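Local coordinates for protein quinone oxidoreductase (Coxiella burnetii, PDB 3TQH) that binds NADPH and probably uses it to reduce quinones, as a member of the medium-chain dehydrogenase/reductase family, at residues A160-V165 with A190-L195; I80-G83 with N88-I91; C106-Y111 with T302-L307. One frame throughout, in Å; residues are numbered along the deposited sequence.

Interaction 1: A160-V165 with A190-L195; sequences AGAGGV and AFLKAL. With NDP (NADPH dihydro-nicotinamide-adenine-dinucleotide phosphate), chain B.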
# COMPACT_ATOMS: atom_id res chain seq x y z
N ALA A 160 -9.10 10.02 0.55
CA ALA A 160 -9.04 8.76 1.28
C ALA A 160 -7.93 8.78 2.32
O ALA A 160 -7.14 7.85 2.41
CB ALA A 160 -8.85 7.59 0.32
N GLY A 161 -7.90 9.85 3.11
CA GLY A 161 -6.81 10.10 4.05
C GLY A 161 -6.68 9.11 5.19
O GLY A 161 -5.60 8.97 5.75
N ALA A 162 -7.77 8.43 5.54
CA ALA A 162 -7.79 7.55 6.71
C ALA A 162 -7.29 6.13 6.42
O ALA A 162 -7.09 5.34 7.34
CB ALA A 162 -9.20 7.49 7.31
N GLY A 163 -7.07 5.82 5.15
CA GLY A 163 -6.72 4.46 4.73
C GLY A 163 -5.24 4.13 4.78
O GLY A 163 -4.44 4.86 5.35
N GLY A 164 -4.89 3.01 4.15
CA GLY A 164 -3.53 2.49 4.16
C GLY A 164 -2.51 3.51 3.72
O GLY A 164 -1.66 3.92 4.50
N VAL A 165 -2.61 3.93 2.46
CA VAL A 165 -1.67 4.90 1.90
C VAL A 165 -1.90 6.28 2.49
O VAL A 165 -0.95 6.96 2.86
CB VAL A 165 -1.79 4.99 0.36
CG1 VAL A 165 -0.90 6.12 -0.19
CG2 VAL A 165 -1.42 3.66 -0.28
N ALA A 190 -11.38 13.48 13.51
CA ALA A 190 -10.48 13.65 14.66
C ALA A 190 -9.16 12.89 14.50
O ALA A 190 -8.09 13.40 14.86
CB ALA A 190 -11.19 13.22 15.94
N PHE A 191 -9.23 11.68 13.96
CA PHE A 191 -8.05 10.87 13.69
C PHE A 191 -7.09 11.58 12.73
O PHE A 191 -5.89 11.65 12.98
CB PHE A 191 -8.50 9.51 13.11
CG PHE A 191 -7.37 8.62 12.67
CD1 PHE A 191 -6.65 7.87 13.59
CD2 PHE A 191 -7.06 8.50 11.32
CE1 PHE A 191 -5.62 7.03 13.18
CE2 PHE A 191 -6.02 7.66 10.90
CZ PHE A 191 -5.31 6.92 11.83
N LEU A 192 -7.63 12.14 11.66
CA LEU A 192 -6.81 12.77 10.63
C LEU A 192 -6.28 14.15 11.05
O LEU A 192 -5.17 14.52 10.69
CB LEU A 192 -7.60 12.87 9.31
CG LEU A 192 -7.95 11.52 8.69
CD1 LEU A 192 -8.78 11.71 7.42
CD2 LEU A 192 -6.69 10.70 8.41
N LYS A 193 -7.07 14.90 11.81
CA LYS A 193 -6.60 16.16 12.38
C LYS A 193 -5.36 15.91 13.23
O LYS A 193 -4.35 16.60 13.07
CB LYS A 193 -7.68 16.84 13.22
CG LYS A 193 -8.78 17.51 12.39
CD LYS A 193 -8.46 18.97 12.08
CE LYS A 193 -9.63 19.66 11.38
NZ LYS A 193 -9.52 21.15 11.47
N ALA A 194 -5.44 14.90 14.09
CA ALA A 194 -4.32 14.54 14.97
C ALA A 194 -3.06 14.10 14.22
O ALA A 194 -1.95 14.27 14.73
CB ALA A 194 -4.76 13.45 15.96
N LEU A 195 -3.23 13.55 13.01
CA LEU A 195 -2.08 13.16 12.17
C LEU A 195 -1.48 14.31 11.37
O LEU A 195 -0.41 14.16 10.78
CB LEU A 195 -2.46 12.03 11.21
CG LEU A 195 -2.80 10.65 11.79
CD1 LEU A 195 -2.91 9.65 10.65
CD2 LEU A 195 -1.77 10.19 12.80
PA NDP B . -7.60 1.56 1.62
O1A NDP B . -8.55 0.44 1.47
O2A NDP B . -6.70 1.36 2.78
O5B NDP B . -8.39 2.95 1.80
C5B NDP B . -9.54 2.97 2.61
C4B NDP B . -9.95 4.42 2.88
O4B NDP B . -10.60 4.94 1.75
C3B NDP B . -10.92 4.58 4.05
O3B NDP B . -10.25 5.17 5.14
C2B NDP B . -12.03 5.48 3.51
O2B NDP B . -12.30 6.59 4.35
C1B NDP B . -11.49 5.95 2.17
N9A NDP B . -12.51 6.16 1.13
C8A NDP B . -13.33 5.22 0.57
N7A NDP B . -14.10 5.81 -0.36
C5A NDP B . -13.78 7.12 -0.41
C6A NDP B . -14.27 8.17 -1.18
N6A NDP B . -15.22 7.94 -2.06
N1A NDP B . -13.75 9.43 -1.01
C2A NDP B . -12.75 9.65 -0.08
N3A NDP B . -12.26 8.61 0.69
C4A NDP B . -12.77 7.36 0.52
O3 NDP B . -6.76 1.76 0.26
PN NDP B . -5.19 2.13 0.13
O1N NDP B . -4.39 0.94 0.48
O2N NDP B . -4.87 3.42 0.77
O5D NDP B . -5.10 2.32 -1.46
C5D NDP B . -5.94 3.23 -2.15
C4D NDP B . -5.93 2.91 -3.64
O4D NDP B . -4.62 3.04 -4.17
C3D NDP B . -6.38 1.48 -3.91
O3D NDP B . -7.29 1.47 -4.99
C2D NDP B . -5.10 0.74 -4.24
O2D NDP B . -5.32 -0.35 -5.11
C1D NDP B . -4.25 1.86 -4.85
N1N NDP B . -2.78 1.66 -4.74
C2N NDP B . -2.04 1.80 -5.89
C3N NDP B . -0.66 1.58 -5.91
C7N NDP B . 0.14 1.74 -7.17
O7N NDP B . 1.53 1.49 -7.12
N7N NDP B . -0.47 2.12 -8.29
C4N NDP B . 0.01 1.16 -4.63
C5N NDP B . -0.86 1.03 -3.42
C6N NDP B . -2.22 1.29 -3.54
P2B NDP B . -13.66 6.68 5.20
O1X NDP B . -13.51 7.80 6.20
O2X NDP B . -13.89 5.39 5.95
O3X NDP B . -14.85 6.97 4.33
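A162 and L192 come nearest across this contact, where the type I turn from A160 to G163 lies against the side of helix 186-195, with the CA atoms of the two residues 6.6 Å apart. No hydrogen bond crosses; the join is made by the isobutyl group of L192, whose two methyls both rest on the G161-A162 peptide. CD2 of L192 lies 3.4 Å from O of G161 and also packs on CA of A162, while CD1 sits 3.9 Å from N of A162. With CG anti to its carbonyl carbon (chi1 -64°) and an extended chi2, L192 drives both methyls at the turn; L192 also touches I170 of helix 164-175 and T182 and C200 of the neighbouring strands, in the layer between helix and sheet. F191 adds only a loose, oblique approach of its ring to O of A162, and its ring has R313 as a cation-pi partner.

The turn is the dinucleotide-binding loop of a Rossmann fold, following strand 155-158 and leading into helix 164-175, with G161, G163 and G166 spaced as in a GxGxxG motif. Its far flank carries the NADPH. N of G164 donates to O2A of NADPH at 2.8 Å in a nearly straight bond (171°), and N of V165 reaches O2N of NADPH at 2.9 Å, one amide to each phosphate, where the turn runs on into helix 164-175. The backbone of G163 and G164 runs directly beside the diphosphate. CB of A162 lies 3.3 Å from O3B of the adenosine ribose.

Interaction 2: I80-G83 with N88-I91; sequences IELG and NVNI
The connection of a beta hairpin in the GroES-like domain, between strands 74-82 and 94-98, is where this contact lies: L82, at the end of the first strand, packs against V89 and I91 of the loop that leads to the second, its antiparallel neighbour. Just before L82 the strand carries a classic beta bulge, with I80 and E81 both set opposite L37 of strand 36-44. The returning loop has no regular structure and makes no hydrogen bond to 80-83, so apolar side chains, packed on each other and on the opposing backbone, make the contact, near the protein surface and away from the cofactor.

L82 is the centre of it. Its branch fits between the two loop residues: CG stands 3.9 Å from CD1 of I91, and CD2 lies 4.2 Å from CB of V89. The L82 and I91 side chains run past each other in opposite directions, whereas L82 meets V89 at a slant. The other methyl, CD1 of L82, comes up to the V89 carbonyl oxygen and lies 3.9 Å from CA of N90. V89 and L82 both also touch M36, which carries this small apolar patch onto strand 36-44.

Polar groups at the margin turn to other partners: OE1 of E81 bonds to the hydroxyl of Y31, and N of N90 to the carboxylate of D93. With CG1 anti to the carbonyl carbon (chi1 -62°) and a bent chi2, the I91 side chain turns its CD1 onto the strand's backbone; there CD1 of I91 comes nearest to O of I80, at 3.3 Å, and lies 3.6 Å from N of L82.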
# COMPACT_ATOMS: atom_id res chain seq x y z
N ILE A 80 15.94 -17.88 6.29
CA ILE A 80 16.15 -19.26 6.74
C ILE A 80 17.09 -20.03 5.82
O ILE A 80 17.90 -20.82 6.28
CB ILE A 80 14.80 -20.02 6.85
CG1 ILE A 80 13.99 -19.48 8.02
CG2 ILE A 80 15.02 -21.51 7.04
CD1 ILE A 80 14.71 -19.54 9.34
N GLU A 81 16.96 -19.80 4.51
CA GLU A 81 17.86 -20.39 3.53
C GLU A 81 18.31 -19.31 2.55
O GLU A 81 17.59 -18.36 2.26
CB GLU A 81 17.17 -21.56 2.81
CG GLU A 81 16.72 -22.67 3.78
CD GLU A 81 16.17 -23.93 3.11
OE1 GLU A 81 16.75 -24.40 2.10
OE2 GLU A 81 15.17 -24.47 3.62
N LEU A 82 19.54 -19.47 2.06
CA LEU A 82 20.15 -18.53 1.13
C LEU A 82 20.66 -19.26 -0.11
O LEU A 82 21.16 -20.38 -0.02
CB LEU A 82 21.31 -17.78 1.79
CG LEU A 82 21.01 -16.44 2.45
CD1 LEU A 82 22.28 -15.86 3.06
CD2 LEU A 82 20.42 -15.48 1.45
N GLY A 83 20.53 -18.61 -1.26
CA GLY A 83 21.11 -19.11 -2.49
C GLY A 83 22.62 -19.03 -2.44
O GLY A 83 23.19 -18.28 -1.64
N ASN A 88 25.23 -10.23 0.47
CA ASN A 88 25.05 -9.24 1.54
C ASN A 88 23.99 -9.58 2.60
O ASN A 88 23.81 -8.83 3.56
CB ASN A 88 24.72 -7.86 0.93
CG ASN A 88 25.97 -7.09 0.48
OD1 ASN A 88 27.11 -7.50 0.72
ND2 ASN A 88 25.74 -5.95 -0.17
N VAL A 89 23.28 -10.70 2.43
CA VAL A 89 22.34 -11.18 3.45
C VAL A 89 22.93 -12.38 4.20
O VAL A 89 23.74 -13.12 3.65
CB VAL A 89 20.99 -11.58 2.80
CG1 VAL A 89 19.92 -11.80 3.87
CG2 VAL A 89 20.54 -10.50 1.82
N ASN A 90 22.54 -12.55 5.46
CA ASN A 90 22.94 -13.71 6.27
C ASN A 90 21.74 -14.49 6.79
O ASN A 90 20.66 -13.93 6.98
CB ASN A 90 23.79 -13.26 7.47
CG ASN A 90 25.21 -12.93 7.09
OD1 ASN A 90 25.69 -11.83 7.36
ND2 ASN A 90 25.91 -13.88 6.46
N ILE A 91 21.93 -15.79 7.01
CA ILE A 91 20.93 -16.63 7.65
C ILE A 91 20.67 -16.09 9.06
O ILE A 91 21.61 -15.79 9.80
CB ILE A 91 21.41 -18.11 7.77
CG1 ILE A 91 21.65 -18.74 6.40
CG2 ILE A 91 20.41 -18.94 8.57
CD1 ILE A 91 20.43 -18.82 5.52

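Interaction 3: C106-Y111 with T302-L307; sequences CCYAEY and TAHELL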
# COMPACT_ATOMS: atom_id res chain seq x y z
N CYS A 106 2.18 -13.95 -3.02
CA CYS A 106 2.58 -15.13 -2.26
C CYS A 106 2.77 -14.97 -0.75
O CYS A 106 3.19 -15.91 -0.09
CB CYS A 106 3.92 -15.62 -2.83
SG CYS A 106 5.25 -14.40 -2.60
N CYS A 107 2.45 -13.81 -0.19
CA CYS A 107 2.85 -13.50 1.18
C CYS A 107 1.87 -13.95 2.28
O CYS A 107 2.27 -14.03 3.45
CB CYS A 107 3.15 -12.01 1.32
SG CYS A 107 4.63 -11.46 0.47
N TYR A 108 0.61 -14.22 1.94
CA TYR A 108 -0.32 -14.85 2.89
C TYR A 108 0.14 -16.30 3.07
O TYR A 108 -0.50 -17.22 2.57
CB TYR A 108 -1.76 -14.87 2.38
CG TYR A 108 -2.46 -13.54 2.12
CD1 TYR A 108 -1.79 -12.32 2.10
CD2 TYR A 108 -3.83 -13.53 1.83
CE1 TYR A 108 -2.46 -11.13 1.83
CE2 TYR A 108 -4.50 -12.36 1.56
CZ TYR A 108 -3.82 -11.16 1.55
OH TYR A 108 -4.52 -10.01 1.27
N ALA A 109 1.25 -16.49 3.78
CA ALA A 109 1.91 -17.80 3.85
C ALA A 109 3.04 -17.81 4.87
O ALA A 109 3.52 -16.77 5.30
CB ALA A 109 2.44 -18.18 2.48
N GLU A 110 3.46 -19.01 5.26
CA GLU A 110 4.48 -19.18 6.29
C GLU A 110 5.90 -18.96 5.76
O GLU A 110 6.81 -18.66 6.54
CB GLU A 110 4.35 -20.57 6.91
CG GLU A 110 3.07 -20.79 7.70
CD GLU A 110 2.98 -22.17 8.32
OE1 GLU A 110 3.42 -23.16 7.69
OE2 GLU A 110 2.45 -22.27 9.45
N TYR A 111 6.10 -19.14 4.46
CA TYR A 111 7.40 -18.93 3.82
C TYR A 111 7.24 -18.21 2.49
O TYR A 111 6.29 -18.46 1.74
CB TYR A 111 8.12 -20.27 3.58
CG TYR A 111 8.44 -21.02 4.84
CD1 TYR A 111 9.66 -20.86 5.48
CD2 TYR A 111 7.51 -21.89 5.40
CE1 TYR A 111 9.96 -21.55 6.66
CE2 TYR A 111 7.79 -22.58 6.57
CZ TYR A 111 9.01 -22.41 7.20
OH TYR A 111 9.29 -23.09 8.36
N THR A 302 -12.73 -13.32 6.25
CA THR A 302 -13.19 -12.20 7.05
C THR A 302 -12.39 -10.93 6.76
O THR A 302 -12.96 -9.86 6.55
CB THR A 302 -13.07 -12.52 8.55
OG1 THR A 302 -13.75 -13.75 8.82
CG2 THR A 302 -13.67 -11.43 9.40
N ALA A 303 -11.06 -11.07 6.76
CA ALA A 303 -10.14 -9.96 6.51
C ALA A 303 -10.38 -9.30 5.16
O ALA A 303 -10.41 -8.07 5.06
CB ALA A 303 -8.69 -10.45 6.60
N HIS A 304 -10.56 -10.12 4.14
CA HIS A 304 -10.83 -9.63 2.79
C HIS A 304 -12.20 -8.96 2.65
O HIS A 304 -12.33 -7.97 1.93
CB HIS A 304 -10.65 -10.75 1.75
CG HIS A 304 -9.34 -10.68 1.03
ND1 HIS A 304 -9.24 -10.82 -0.34
CD2 HIS A 304 -8.09 -10.44 1.47
CE1 HIS A 304 -7.98 -10.69 -0.70
NE2 HIS A 304 -7.26 -10.46 0.38
N GLU A 305 -13.20 -9.48 3.35
CA GLU A 305 -14.52 -8.85 3.41
C GLU A 305 -14.43 -7.44 4.00
O GLU A 305 -15.05 -6.51 3.51
CB GLU A 305 -15.51 -9.68 4.24
CG GLU A 305 -15.87 -11.05 3.66
CD GLU A 305 -16.71 -11.90 4.62
OE1 GLU A 305 -17.13 -11.37 5.67
OE2 GLU A 305 -16.95 -13.09 4.31
N LEU A 306 -13.66 -7.30 5.08
CA LEU A 306 -13.47 -6.01 5.74
C LEU A 306 -12.73 -5.05 4.82
O LEU A 306 -13.16 -3.92 4.62
CB LEU A 306 -12.72 -6.17 7.07
CG LEU A 306 -12.57 -4.92 7.94
CD1 LEU A 306 -13.94 -4.31 8.28
CD2 LEU A 306 -11.79 -5.24 9.22
N LEU A 307 -11.62 -5.52 4.25
CA LEU A 307 -10.82 -4.72 3.33
C LEU A 307 -11.62 -4.21 2.11
O LEU A 307 -11.46 -3.05 1.70
CB LEU A 307 -9.62 -5.54 2.84
CG LEU A 307 -8.50 -4.79 2.10
CD1 LEU A 307 -7.76 -3.85 3.05
CD2 LEU A 307 -7.54 -5.79 1.44
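A buried tyrosine-histidine bridge joins the loop before strand 111-114 to helix 300-308, Y108 supplying the hydroxyl and H304 the imidazole. NE2 of H304 donates to OH of Y108 at 2.9 Å, and the oxygen lies almost exactly in the imidazole plane, 1° out of it. Neither ring lies over the other's face; they meet through their edges, with planes at 89° and centroids 5.7 Å apart; CE2 of Y108, the ring carbon on the histidine's side, is 3.6 Å from NE2 of H304.

Y108 sits at the centre of an inverse gamma turn, and with CG anti to the carbonyl carbon (chi1 -62°) its ring extends from that turn toward the helix. In this medium-chain dehydrogenase/reductase fold the bond spans parts of the chain almost two hundred residues apart. Helix 47-53 lies beside it and takes up the remaining polar ends: OH of Y108 is also hydrogen-bonded to OD2 of D49, and ND1 of H304 to NH2 of R53. Both imidazole nitrogens therefore have partners, which is consistent with the ring orientation as built. F318 packs edge-to-face with Y108, and L71 touches both rings.

From the N terminus, interaction 2 closes first, over a short loop between strands 74-82 and 94-98 in the GroES-like domain. The chain then passes through 106-111, which opens the long excursion that interaction 3 closes at 302-307. Nested inside that excursion is interaction 1, joining the turn after strand 155-158 to helix 186-195 within the Rossmann fold. By 302-307 the chain has left the Rossmann sheet, so interaction 3 ties parts flanking the mixed sheet. Interactions 1 and 2 lie on opposite sides of the chain's centre, their centres 38 Å apart. Interaction 3 comes within about 5 Å of interaction 2 and about 8 Å of interaction 1, nearest atoms, without touching either.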